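Long-range contacts in beta-galactosidase (Geobacillus stearothermophilus, PDB 4OIF), which probably hydrolyses terminal non-reducing beta-D-galactose residues from beta-D-galactosides, as a zinc-binding member of glycosyl hydrolase family 42: residues L167-F172 and I206-P211; E174-K179 and N221-R226; H198-W203 and I212-I217; W423-A428 and M475-S480. All coordinates share one frame; numbering follows the deposited sequence. Where two conformers were deposited one is given.

Contact 1. Residues L167-F172 and I206-P211; sequences LCQEAF and IESPSP. With ZN (zinc ion), chain D.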
# COMPACT_ATOMS: atom_id res chain seq x y z
N LEU A 167 -29.87 11.35 -4.26
CA LEU A 167 -30.46 12.40 -3.45
C LEU A 167 -29.44 13.51 -3.23
O LEU A 167 -29.71 14.70 -3.43
CB LEU A 167 -30.93 11.83 -2.12
CG LEU A 167 -32.04 10.78 -2.22
CD1 LEU A 167 -32.64 10.52 -0.85
CD2 LEU A 167 -33.10 11.24 -3.19
N CYS A 168 -28.25 13.09 -2.82
CA CYS A 168 -27.13 13.98 -2.61
C CYS A 168 -26.64 14.64 -3.91
O CYS A 168 -26.18 15.78 -3.88
CB CYS A 168 -25.99 13.23 -1.92
SG CYS A 168 -26.35 12.78 -0.17
N GLN A 169 -26.72 13.93 -5.03
CA GLN A 169 -26.32 14.50 -6.32
C GLN A 169 -27.25 15.65 -6.65
O GLN A 169 -26.82 16.73 -7.09
CB GLN A 169 -26.36 13.45 -7.44
CG GLN A 169 -25.44 12.26 -7.23
CD GLN A 169 -23.98 12.62 -7.29
OE1 GLN A 169 -23.59 13.59 -7.95
NE2 GLN A 169 -23.14 11.85 -6.60
N GLU A 170 -28.55 15.41 -6.44
CA GLU A 170 -29.51 16.45 -6.73
C GLU A 170 -29.33 17.64 -5.79
O GLU A 170 -29.34 18.80 -6.24
CB GLU A 170 -30.94 15.92 -6.66
CG GLU A 170 -31.51 15.58 -8.04
CD GLU A 170 -31.36 16.74 -9.04
OE1 GLU A 170 -31.56 17.91 -8.64
OE2 GLU A 170 -31.05 16.48 -10.23
N ALA A 171 -29.10 17.36 -4.51
CA ALA A 171 -28.87 18.44 -3.54
C ALA A 171 -27.60 19.27 -3.86
O ALA A 171 -27.58 20.49 -3.67
CB ALA A 171 -28.79 17.86 -2.12
N PHE A 172 -26.56 18.59 -4.34
CA PHE A 172 -25.32 19.24 -4.78
C PHE A 172 -25.59 20.13 -5.99
O PHE A 172 -25.09 21.25 -6.07
CB PHE A 172 -24.26 18.18 -5.12
CG PHE A 172 -22.93 18.76 -5.53
CD1 PHE A 172 -22.31 19.75 -4.77
CD2 PHE A 172 -22.27 18.28 -6.66
CE1 PHE A 172 -21.08 20.28 -5.14
CE2 PHE A 172 -21.04 18.79 -7.04
CZ PHE A 172 -20.44 19.80 -6.29
N ILE A 206 -23.48 17.55 -14.17
CA ILE A 206 -22.57 17.69 -13.04
C ILE A 206 -22.85 16.66 -11.94
O ILE A 206 -23.95 16.62 -11.39
CB ILE A 206 -22.66 19.10 -12.45
CG1 ILE A 206 -22.30 20.13 -13.52
CG2 ILE A 206 -21.75 19.20 -11.23
CD1 ILE A 206 -22.63 21.57 -13.16
N GLU A 207 -21.88 15.82 -11.63
CA GLU A 207 -21.99 14.92 -10.49
C GLU A 207 -20.79 15.11 -9.57
O GLU A 207 -19.80 15.72 -9.96
CB GLU A 207 -22.12 13.45 -10.95
CG GLU A 207 -21.43 13.10 -12.28
CD GLU A 207 -22.01 11.84 -12.95
OE1 GLU A 207 -21.30 11.21 -13.77
OE2 GLU A 207 -23.17 11.49 -12.67
N SER A 208 -20.90 14.60 -8.35
CA SER A 208 -19.81 14.69 -7.39
C SER A 208 -18.57 14.00 -7.93
O SER A 208 -18.67 13.09 -8.76
CB SER A 208 -20.23 14.07 -6.07
OG SER A 208 -20.47 12.69 -6.25
N PRO A 209 -17.39 14.43 -7.47
CA PRO A 209 -16.13 13.81 -7.90
C PRO A 209 -16.06 12.33 -7.51
O PRO A 209 -16.70 11.93 -6.54
CB PRO A 209 -15.07 14.62 -7.16
CG PRO A 209 -15.78 15.19 -5.99
CD PRO A 209 -17.14 15.51 -6.51
N SER A 210 -15.31 11.55 -8.27
CA SER A 210 -15.26 10.12 -8.05
C SER A 210 -14.00 9.48 -8.59
O SER A 210 -13.51 9.85 -9.66
CB SER A 210 -16.47 9.44 -8.69
OG SER A 210 -16.39 8.04 -8.50
N PRO A 211 -13.47 8.51 -7.84
CA PRO A 211 -12.33 7.70 -8.28
C PRO A 211 -12.62 6.96 -9.59
O PRO A 211 -11.69 6.57 -10.30
CB PRO A 211 -12.14 6.71 -7.12
CG PRO A 211 -13.43 6.74 -6.35
CD PRO A 211 -13.89 8.16 -6.47
ZN ZN D . -26.96 10.66 0.13
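Gln169 has CG anti to its own carbonyl carbon (chi1 -60°) and a second bend at chi2 (-67°), which swings its amide from the helix toward the loop. Ser208 holds OG between its backbone N and carbonyl carbon, facing that amide. The pair ties helix 166-179, which carries part of a four-cysteine zinc site, to the loop before helix 218-246 in the TIM-barrel domain. Both ends of the amide are used. Ser208 N donates to Gln169 OE1 over 2.9 Å, in the carbonyl plane and on a lone pair. Gln169 NE2 donates to Ser208 OG at 2.8 Å, nearly straight at 165° and close to the amide plane. The backbone N-H of Ser208, which can only donate, fixes which end of the amide is oxygen. In agreement, His164, next to zinc ligand Cys163, bonds through its backbone O to Gln169 NE2, and through ND1 to Ser208 OG. Glu207 packs its CB 3.3 Å from Gln169 OE1. One turn on, Phe172 points toward the loop, and its CE2 lies 4.3 Å from Ile206 CG2. Trp224 meets the Phe172 ring edge-to-face. Cys123, Cys163 and Cys165 complete the zinc site, in which Cys168 SG lies 2.2 Å from the ion.

Contact 2. Residues E174-K179 and N221-R226; sequences EWLKKK and NLDWKR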
# COMPACT_ATOMS: atom_id res chain seq x y z
N GLU A 174 -28.50 21.55 -6.74
CA GLU A 174 -29.25 22.72 -6.27
C GLU A 174 -28.35 23.71 -5.54
O GLU A 174 -28.48 24.93 -5.70
CB GLU A 174 -30.42 22.29 -5.38
CG GLU A 174 -31.53 21.59 -6.15
CD GLU A 174 -32.06 22.45 -7.30
OE1 GLU A 174 -32.37 23.64 -7.04
OE2 GLU A 174 -32.15 21.94 -8.45
N TRP A 175 -27.41 23.16 -4.78
CA TRP A 175 -26.40 23.95 -4.08
C TRP A 175 -25.58 24.77 -5.07
O TRP A 175 -25.31 25.95 -4.86
CB TRP A 175 -25.51 23.03 -3.26
CG TRP A 175 -24.50 23.72 -2.38
CD1 TRP A 175 -24.68 24.10 -1.07
CD2 TRP A 175 -23.15 24.08 -2.72
NE1 TRP A 175 -23.52 24.66 -0.58
CE2 TRP A 175 -22.57 24.67 -1.58
CE3 TRP A 175 -22.38 23.97 -3.88
CZ2 TRP A 175 -21.27 25.15 -1.57
CZ3 TRP A 175 -21.08 24.44 -3.87
CH2 TRP A 175 -20.53 25.03 -2.72
N LEU A 176 -25.19 24.13 -6.17
CA LEU A 176 -24.36 24.78 -7.17
C LEU A 176 -25.15 25.85 -7.91
O LEU A 176 -24.61 26.91 -8.26
CB LEU A 176 -23.77 23.75 -8.14
CG LEU A 176 -22.56 22.93 -7.66
CD1 LEU A 176 -22.24 21.84 -8.65
CD2 LEU A 176 -21.32 23.80 -7.43
N LYS A 177 -26.43 25.58 -8.17
CA LYS A 177 -27.27 26.58 -8.81
C LYS A 177 -27.40 27.82 -7.93
O LYS A 177 -27.28 28.94 -8.42
CB LYS A 177 -28.65 26.01 -9.14
CG LYS A 177 -28.63 24.98 -10.24
CD LYS A 177 -30.01 24.43 -10.43
CE LYS A 177 -30.04 23.33 -11.46
NZ LYS A 177 -31.36 22.64 -11.44
N LYS A 178 -27.62 27.62 -6.62
CA LYS A 178 -27.64 28.75 -5.70
C LYS A 178 -26.31 29.50 -5.73
O LYS A 178 -26.29 30.71 -5.92
CB LYS A 178 -27.96 28.31 -4.28
CG LYS A 178 -29.34 27.66 -4.14
CD LYS A 178 -29.69 27.34 -2.69
CE LYS A 178 -31.05 26.64 -2.55
NZ LYS A 178 -31.00 25.17 -2.82
N LYS A 179 -25.19 28.79 -5.56
CA LYS A 179 -23.89 29.45 -5.48
C LYS A 179 -23.53 30.28 -6.72
O LYS A 179 -22.88 31.32 -6.62
CB LYS A 179 -22.78 28.42 -5.25
CG LYS A 179 -21.39 29.05 -5.27
CD LYS A 179 -20.31 28.13 -4.74
CE LYS A 179 -18.98 28.86 -4.69
NZ LYS A 179 -17.93 28.09 -3.97
N ASN A 221 -13.83 19.50 -6.97
CA ASN A 221 -13.43 18.87 -5.71
C ASN A 221 -13.67 19.80 -4.50
O ASN A 221 -14.25 19.39 -3.47
CB ASN A 221 -11.96 18.45 -5.78
CG ASN A 221 -11.68 17.51 -6.93
OD1 ASN A 221 -12.54 16.73 -7.32
ND2 ASN A 221 -10.48 17.56 -7.47
N LEU A 222 -13.23 21.04 -4.67
CA LEU A 222 -13.37 22.08 -3.65
C LEU A 222 -14.84 22.35 -3.33
O LEU A 222 -15.27 22.25 -2.18
CB LEU A 222 -12.67 23.35 -4.14
CG LEU A 222 -12.59 24.56 -3.20
CD1 LEU A 222 -11.94 24.20 -1.87
CD2 LEU A 222 -11.81 25.68 -3.89
N ASP A 223 -15.62 22.69 -4.36
CA ASP A 223 -17.04 22.93 -4.17
C ASP A 223 -17.75 21.72 -3.56
O ASP A 223 -18.67 21.89 -2.77
CB ASP A 223 -17.72 23.33 -5.48
CG ASP A 223 -17.65 24.82 -5.74
OD1 ASP A 223 -17.22 25.56 -4.84
OD2 ASP A 223 -18.05 25.27 -6.84
N TRP A 224 -17.32 20.51 -3.89
CA TRP A 224 -17.90 19.32 -3.26
C TRP A 224 -17.58 19.29 -1.77
O TRP A 224 -18.46 19.04 -0.96
CB TRP A 224 -17.43 18.02 -3.93
CG TRP A 224 -17.92 16.77 -3.20
CD1 TRP A 224 -17.17 15.90 -2.45
CD2 TRP A 224 -19.26 16.28 -3.14
NE1 TRP A 224 -17.96 14.90 -1.94
CE2 TRP A 224 -19.25 15.11 -2.35
CE3 TRP A 224 -20.47 16.72 -3.68
CZ2 TRP A 224 -20.40 14.38 -2.08
CZ3 TRP A 224 -21.62 15.98 -3.41
CH2 TRP A 224 -21.58 14.83 -2.61
N LYS A 225 -16.34 19.57 -1.38
CA LYS A 225 -16.05 19.63 0.05
C LYS A 225 -16.90 20.71 0.76
O LYS A 225 -17.44 20.47 1.85
CB LYS A 225 -14.56 19.87 0.28
CG LYS A 225 -13.70 18.68 -0.13
CD LYS A 225 -12.22 18.90 0.15
CE LYS A 225 -11.39 17.65 -0.15
NZ LYS A 225 -10.94 17.55 -1.57
N ARG A 226 -17.04 21.87 0.12
CA ARG A 226 -17.87 22.94 0.68
C ARG A 226 -19.31 22.47 0.85
O ARG A 226 -19.94 22.73 1.86
CB ARG A 226 -17.83 24.18 -0.20
CG ARG A 226 -16.51 24.94 -0.21
CD ARG A 226 -16.48 25.95 -1.35
NE ARG A 226 -15.37 26.89 -1.22
CZ ARG A 226 -14.64 27.33 -2.24
NH1 ARG A 226 -14.89 26.92 -3.48
NH2 ARG A 226 -13.64 28.18 -2.02
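Two helices of the TIM-barrel domain, 166-179 and 218-246, cross here almost at right angles. Their short segments run at 105° to each other, with axes 11.1 Å apart at closest approach. The tight part is the Trp175 indole, set by CG anti to the backbone N (chi1 -174°). Its six-membered ring reaches the second helix, with CH2 3.6 Å from Asp223 O and 3.8 Å from Arg226 CB. Asp223 CG lies at the edge of the indole, in its plane. Beside it, Leu176 CD2 packs 3.6 Å from Asp223 OD2. The looser side is polar and lies at the end of helix 166-179. There the extended, partly exposed Lys179 meets Asp223 tip to tip in a salt bridge. Arg226 NH1 also bonds to Asp223 OD1, so one oxygen takes two cationic donors. The carboxylate probably offsets the repulsion of these like charges. Asp223 OD2 is held by Tyr180 OH and Trp191 NE1, and Arg226 continues to Glu420 and Glu508 O. An alanine at Asp223 would remove the carboxylate and would probably leave Lys179 and Arg226 facing each other without a shared counter-charge. Lys179 NZ stands 2.8 Å from Asp223 OD1 and 3.3 Å from Arg226 NH1.

Contact 3. Residues H198-W203 and I212-I217; sequences HTYTDW and IGEHTI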
# COMPACT_ATOMS: atom_id res chain seq x y z
N HIS A 198 -14.15 19.41 -20.58
CA HIS A 198 -15.01 19.10 -19.45
C HIS A 198 -16.17 20.09 -19.29
O HIS A 198 -16.94 19.98 -18.33
CB HIS A 198 -14.17 19.05 -18.18
CG HIS A 198 -13.34 17.81 -18.06
ND1 HIS A 198 -12.22 17.72 -17.25
CD2 HIS A 198 -13.48 16.60 -18.65
CE1 HIS A 198 -11.71 16.50 -17.35
NE2 HIS A 198 -12.45 15.80 -18.19
N THR A 199 -16.30 21.02 -20.22
CA THR A 199 -17.35 22.03 -20.15
C THR A 199 -18.75 21.41 -20.02
O THR A 199 -19.14 20.54 -20.80
CB THR A 199 -17.34 22.95 -21.39
OG1 THR A 199 -16.02 23.47 -21.59
CG2 THR A 199 -18.34 24.10 -21.21
N TYR A 200 -19.49 21.87 -19.02
CA TYR A 200 -20.82 21.33 -18.78
C TYR A 200 -21.85 22.14 -19.54
O TYR A 200 -21.84 23.37 -19.50
CB TYR A 200 -21.15 21.34 -17.29
CG TYR A 200 -20.24 20.48 -16.45
CD1 TYR A 200 -20.36 19.09 -16.46
CD2 TYR A 200 -19.27 21.05 -15.64
CE1 TYR A 200 -19.54 18.28 -15.67
CE2 TYR A 200 -18.44 20.25 -14.85
CZ TYR A 200 -18.58 18.88 -14.87
OH TYR A 200 -17.75 18.10 -14.09
N THR A 201 -22.76 21.46 -20.24
CA THR A 201 -23.77 22.16 -21.02
C THR A 201 -25.17 21.96 -20.45
O THR A 201 -26.15 22.45 -21.00
CB THR A 201 -23.73 21.73 -22.50
OG1 THR A 201 -23.58 20.31 -22.60
CG2 THR A 201 -22.55 22.39 -23.20
N ASP A 202 -25.27 21.24 -19.33
CA ASP A 202 -26.53 21.12 -18.61
C ASP A 202 -26.24 20.72 -17.17
O ASP A 202 -25.37 19.88 -16.93
CB ASP A 202 -27.45 20.08 -19.26
CG ASP A 202 -28.88 20.12 -18.71
OD1 ASP A 202 -29.16 19.46 -17.68
OD2 ASP A 202 -29.72 20.81 -19.32
N TRP A 203 -26.96 21.32 -16.23
CA TRP A 203 -26.78 21.04 -14.81
C TRP A 203 -26.89 19.55 -14.45
O TRP A 203 -26.28 19.10 -13.49
CB TRP A 203 -27.79 21.82 -13.98
CG TRP A 203 -27.60 23.28 -14.02
CD1 TRP A 203 -28.27 24.18 -14.80
CD2 TRP A 203 -26.65 24.04 -13.26
NE1 TRP A 203 -27.81 25.45 -14.56
CE2 TRP A 203 -26.82 25.40 -13.62
CE3 TRP A 203 -25.68 23.71 -12.31
CZ2 TRP A 203 -26.05 26.42 -13.07
CZ3 TRP A 203 -24.92 24.74 -11.76
CH2 TRP A 203 -25.11 26.07 -12.14
N ILE A 212 -13.90 6.77 -9.92
CA ILE A 212 -14.25 6.09 -11.17
C ILE A 212 -14.97 7.03 -12.13
O ILE A 212 -15.55 6.59 -13.12
CB ILE A 212 -15.15 4.85 -10.95
CG1 ILE A 212 -16.48 5.25 -10.31
CG2 ILE A 212 -14.43 3.79 -10.13
CD1 ILE A 212 -17.62 4.24 -10.55
N GLY A 213 -14.90 8.33 -11.82
CA GLY A 213 -15.48 9.35 -12.67
C GLY A 213 -14.57 10.55 -12.86
O GLY A 213 -13.55 10.48 -13.55
N GLU A 214 -14.94 11.67 -12.26
CA GLU A 214 -14.21 12.91 -12.41
C GLU A 214 -13.50 13.26 -11.11
O GLU A 214 -14.14 13.47 -10.10
CB GLU A 214 -15.15 14.04 -12.81
CG GLU A 214 -14.44 15.34 -13.10
CD GLU A 214 -13.41 15.18 -14.20
OE1 GLU A 214 -12.21 14.94 -13.87
OE2 GLU A 214 -13.80 15.28 -15.38
N HIS A 215 -12.17 13.33 -11.13
CA HIS A 215 -11.44 13.71 -9.93
C HIS A 215 -10.29 14.65 -10.30
O HIS A 215 -9.40 14.90 -9.49
CB HIS A 215 -10.91 12.47 -9.21
CG HIS A 215 -10.17 11.53 -10.11
ND1 HIS A 215 -8.87 11.75 -10.51
CD2 HIS A 215 -10.57 10.38 -10.71
CE1 HIS A 215 -8.49 10.77 -11.32
NE2 HIS A 215 -9.51 9.92 -11.45
N THR A 216 -10.34 15.17 -11.53
CA THR A 216 -9.29 16.02 -12.08
C THR A 216 -9.71 17.48 -12.22
O THR A 216 -8.95 18.31 -12.74
CB THR A 216 -8.82 15.51 -13.46
OG1 THR A 216 -9.89 15.66 -14.42
CG2 THR A 216 -8.41 14.05 -13.39
N ILE A 217 -10.93 17.81 -11.80
CA ILE A 217 -11.36 19.21 -11.78
C ILE A 217 -11.31 19.75 -10.34
O ILE A 217 -12.15 19.39 -9.51
CB ILE A 217 -12.77 19.41 -12.38
CG1 ILE A 217 -12.91 18.68 -13.72
CG2 ILE A 217 -13.08 20.88 -12.55
CD1 ILE A 217 -14.31 18.81 -14.36
O HOH W 1 -9.86 18.30 -15.43
O HOH W 2 -16.37 15.99 -15.61
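His198 and Glu214 reach toward each other tip to tip, but the carboxylate does not meet the imidazole edge on. Glu214 OE2 sits over one face of the His198 ring, offset toward the rim and 3.1 Å from CE1. The ring and carboxylate planes are 67° apart. No direct hydrogen bond joins the two. Instead, His198 NE2 bonds to Gly118 O of the second subunit, and Glu214 OE2 accepts from Gly118 N of that subunit. Both side chains therefore grip the same glycine backbone across the trimer interface. Glu214 forms a classic beta bulge with Gly213, facing Ser210. It has CG anti to its backbone N and a bend at chi2 (58°). This turns Glu214 OE1 back to Thr216, whose N and OG1 both donate to it, OG1 at a very short 2.5 Å. A glutamine at Glu214 would keep much of the shape but lose the negative charge, and would probably disturb the grip on Thr216 or on Gly118 of the second subunit. One water lies at the His198 edge, weakly bonded to ND1, and donates to Thr216 OG1. Another donates to Glu214 OE2 and bonds to Tyr200 OH. Ile217 slides past His198 in the opposite direction, with CG1 3.7 Å from ND1. Its CD1 meets Tyr200 OH tip to tip at 3.5 Å. The backbone O of His198 lies over the centre of the Tyr200 ring. Both segments belong to the long loop between helices 184-191 and 218-246. Tyr200 packs on Trp191 of the first helix and, with Glu214, on Leu220 of the second.

Contact 4. Residues W423-A428 and M475-S480; sequences WALNDA and MLYLVS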
# COMPACT_ATOMS: atom_id res chain seq x y z
N TRP A 423 -7.69 22.33 1.95
CA TRP A 423 -8.30 21.51 0.89
C TRP A 423 -7.64 21.73 -0.47
O TRP A 423 -7.14 20.79 -1.11
CB TRP A 423 -9.80 21.81 0.80
CG TRP A 423 -10.59 21.36 2.00
CD1 TRP A 423 -10.18 20.49 2.97
CD2 TRP A 423 -11.92 21.77 2.38
NE1 TRP A 423 -11.17 20.32 3.91
CE2 TRP A 423 -12.24 21.10 3.57
CE3 TRP A 423 -12.86 22.64 1.81
CZ2 TRP A 423 -13.47 21.27 4.22
CZ3 TRP A 423 -14.09 22.81 2.45
CH2 TRP A 423 -14.38 22.12 3.64
N ALA A 424 -7.61 22.98 -0.91
CA ALA A 424 -7.19 23.31 -2.25
C ALA A 424 -5.69 23.03 -2.44
O ALA A 424 -5.27 22.48 -3.45
CB ALA A 424 -7.52 24.76 -2.57
N LEU A 425 -4.90 23.40 -1.45
CA LEU A 425 -3.48 23.13 -1.52
C LEU A 425 -3.22 21.62 -1.56
O LEU A 425 -2.34 21.17 -2.28
CB LEU A 425 -2.73 23.77 -0.36
CG LEU A 425 -1.25 23.44 -0.26
CD1 LEU A 425 -0.54 23.86 -1.53
CD2 LEU A 425 -0.63 24.15 0.94
N ASN A 426 -3.98 20.85 -0.77
CA ASN A 426 -3.78 19.39 -0.75
C ASN A 426 -4.17 18.74 -2.07
O ASN A 426 -3.50 17.81 -2.52
CB ASN A 426 -4.57 18.75 0.39
CG ASN A 426 -3.84 18.83 1.71
OD1 ASN A 426 -2.63 19.05 1.75
ND2 ASN A 426 -4.57 18.67 2.80
N ASP A 427 -5.23 19.24 -2.70
CA ASP A 427 -5.70 18.69 -3.97
C ASP A 427 -4.85 19.09 -5.18
O ASP A 427 -4.88 18.41 -6.21
CB ASP A 427 -7.13 19.13 -4.23
CG ASP A 427 -7.81 18.26 -5.26
OD1 ASP A 427 -7.81 17.03 -5.06
OD2 ASP A 427 -8.31 18.80 -6.28
N ALA A 428 -4.10 20.17 -5.05
CA ALA A 428 -3.36 20.75 -6.17
C ALA A 428 -2.30 19.80 -6.73
O ALA A 428 -1.61 19.10 -6.00
CB ALA A 428 -2.72 22.07 -5.74
N MET A 475 1.92 30.01 4.03
CA MET A 475 1.39 29.17 2.95
C MET A 475 -0.10 29.41 2.69
O MET A 475 -0.89 28.46 2.64
CB MET A 475 1.61 27.69 3.25
CG MET A 475 3.05 27.34 3.48
SD MET A 475 3.26 25.58 3.79
CE MET A 475 2.82 24.96 2.17
N LEU A 476 -0.48 30.68 2.56
CA LEU A 476 -1.86 31.02 2.30
C LEU A 476 -2.09 30.95 0.80
O LEU A 476 -2.43 31.96 0.17
CB LEU A 476 -2.20 32.41 2.84
CG LEU A 476 -3.70 32.71 2.91
CD1 LEU A 476 -4.41 31.72 3.81
CD2 LEU A 476 -3.93 34.13 3.37
N TYR A 477 -1.87 29.76 0.25
CA TYR A 477 -1.93 29.46 -1.18
C TYR A 477 -3.21 29.97 -1.82
O TYR A 477 -3.18 30.69 -2.81
CB TYR A 477 -1.77 27.95 -1.36
CG TYR A 477 -2.27 27.33 -2.65
CD1 TYR A 477 -1.47 27.27 -3.78
CD2 TYR A 477 -3.53 26.74 -2.71
CE1 TYR A 477 -1.92 26.68 -4.96
CE2 TYR A 477 -3.99 26.14 -3.87
CZ TYR A 477 -3.18 26.12 -4.99
OH TYR A 477 -3.63 25.54 -6.16
N LEU A 478 -4.34 29.62 -1.23
CA LEU A 478 -5.63 30.15 -1.65
C LEU A 478 -6.03 31.35 -0.79
O LEU A 478 -6.02 31.26 0.43
CB LEU A 478 -6.69 29.06 -1.58
CG LEU A 478 -8.14 29.41 -1.93
CD1 LEU A 478 -8.82 28.21 -2.55
CD2 LEU A 478 -8.91 29.90 -0.69
N VAL A 479 -6.42 32.45 -1.43
CA VAL A 479 -6.89 33.63 -0.72
C VAL A 479 -7.76 34.50 -1.63
O VAL A 479 -7.44 34.71 -2.79
CB VAL A 479 -5.70 34.46 -0.15
CG1 VAL A 479 -4.88 35.08 -1.29
CG2 VAL A 479 -6.20 35.52 0.82
N SER A 480 -8.87 35.01 -1.11
CA SER A 480 -9.77 35.82 -1.92
C SER A 480 -9.30 37.26 -2.01
O SER A 480 -8.47 37.70 -1.21
CB SER A 480 -11.20 35.78 -1.34
OG SER A 480 -11.31 36.51 -0.11
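Tyr477 lies at the centre of this contact, its ring against the last turn of helix 419-427 in the trimerisation domain. Leu425 CD1 sits over one face of the ring in a CH-pi contact, 4.3 Å from the centroid and 19° off the normal. The ring also packs against the helix backbone, with CE2 3.8 Å from Leu425 N. Ala424 CB touches both Tyr477 CE2 and Leu478 CD1, 3.7 Å from the latter. Ala428, the first residue past the helix, places CB 3.6 Å from Tyr477 OH. At the other end the Leu425 and Met475 side chains cross at about a right angle, with Leu425 CD2 3.8 Å from Met475 CE, where Met475 bends at chi3. Tyr477 CG is anti to the backbone N (chi1 158°), which sends the ring toward the helix. Leu476, at the centre of an inverse gamma turn, precedes it and points away. Asn421, earlier on the same helix, holds the loop backbone at Met475 O and Leu478 N, and backbone hydrogen bonds of Leu476, Tyr477 and Val479 with Gly504, Ile505 and Val506 also hold the loop. The phenol bonds to Asp510 OD1 and to Lys371 NZ of the second subunit. No hydrogen bond joins the two segments directly, and the side chains that meet are almost all apolar. Their one polar group, the buried Tyr477 hydroxyl, is satisfied from outside, by the chain itself and by its trimer partner.

From the N terminus, helix 166-179 opens both contact 1 and contact 2. The chain then runs through helix 184-191 into a long loop, where contact 3 opens at 198-203. Contact 1 closes at 206-211, before contact 3 closes at 212-217, so these two cross. Contact 2 closes last, on helix 218-246. It crosses contact 1 and encloses contact 3. These three touch one another on one side of the chain's centre; contact 1 holds a zinc ligand. Contact 4 follows in series in the trimerisation domain. It joins contact 2 through Asn221 and Asp427, and Trp423 packs on helix 218-246. Contacts 1, 3 and 4 all reach the second subunit.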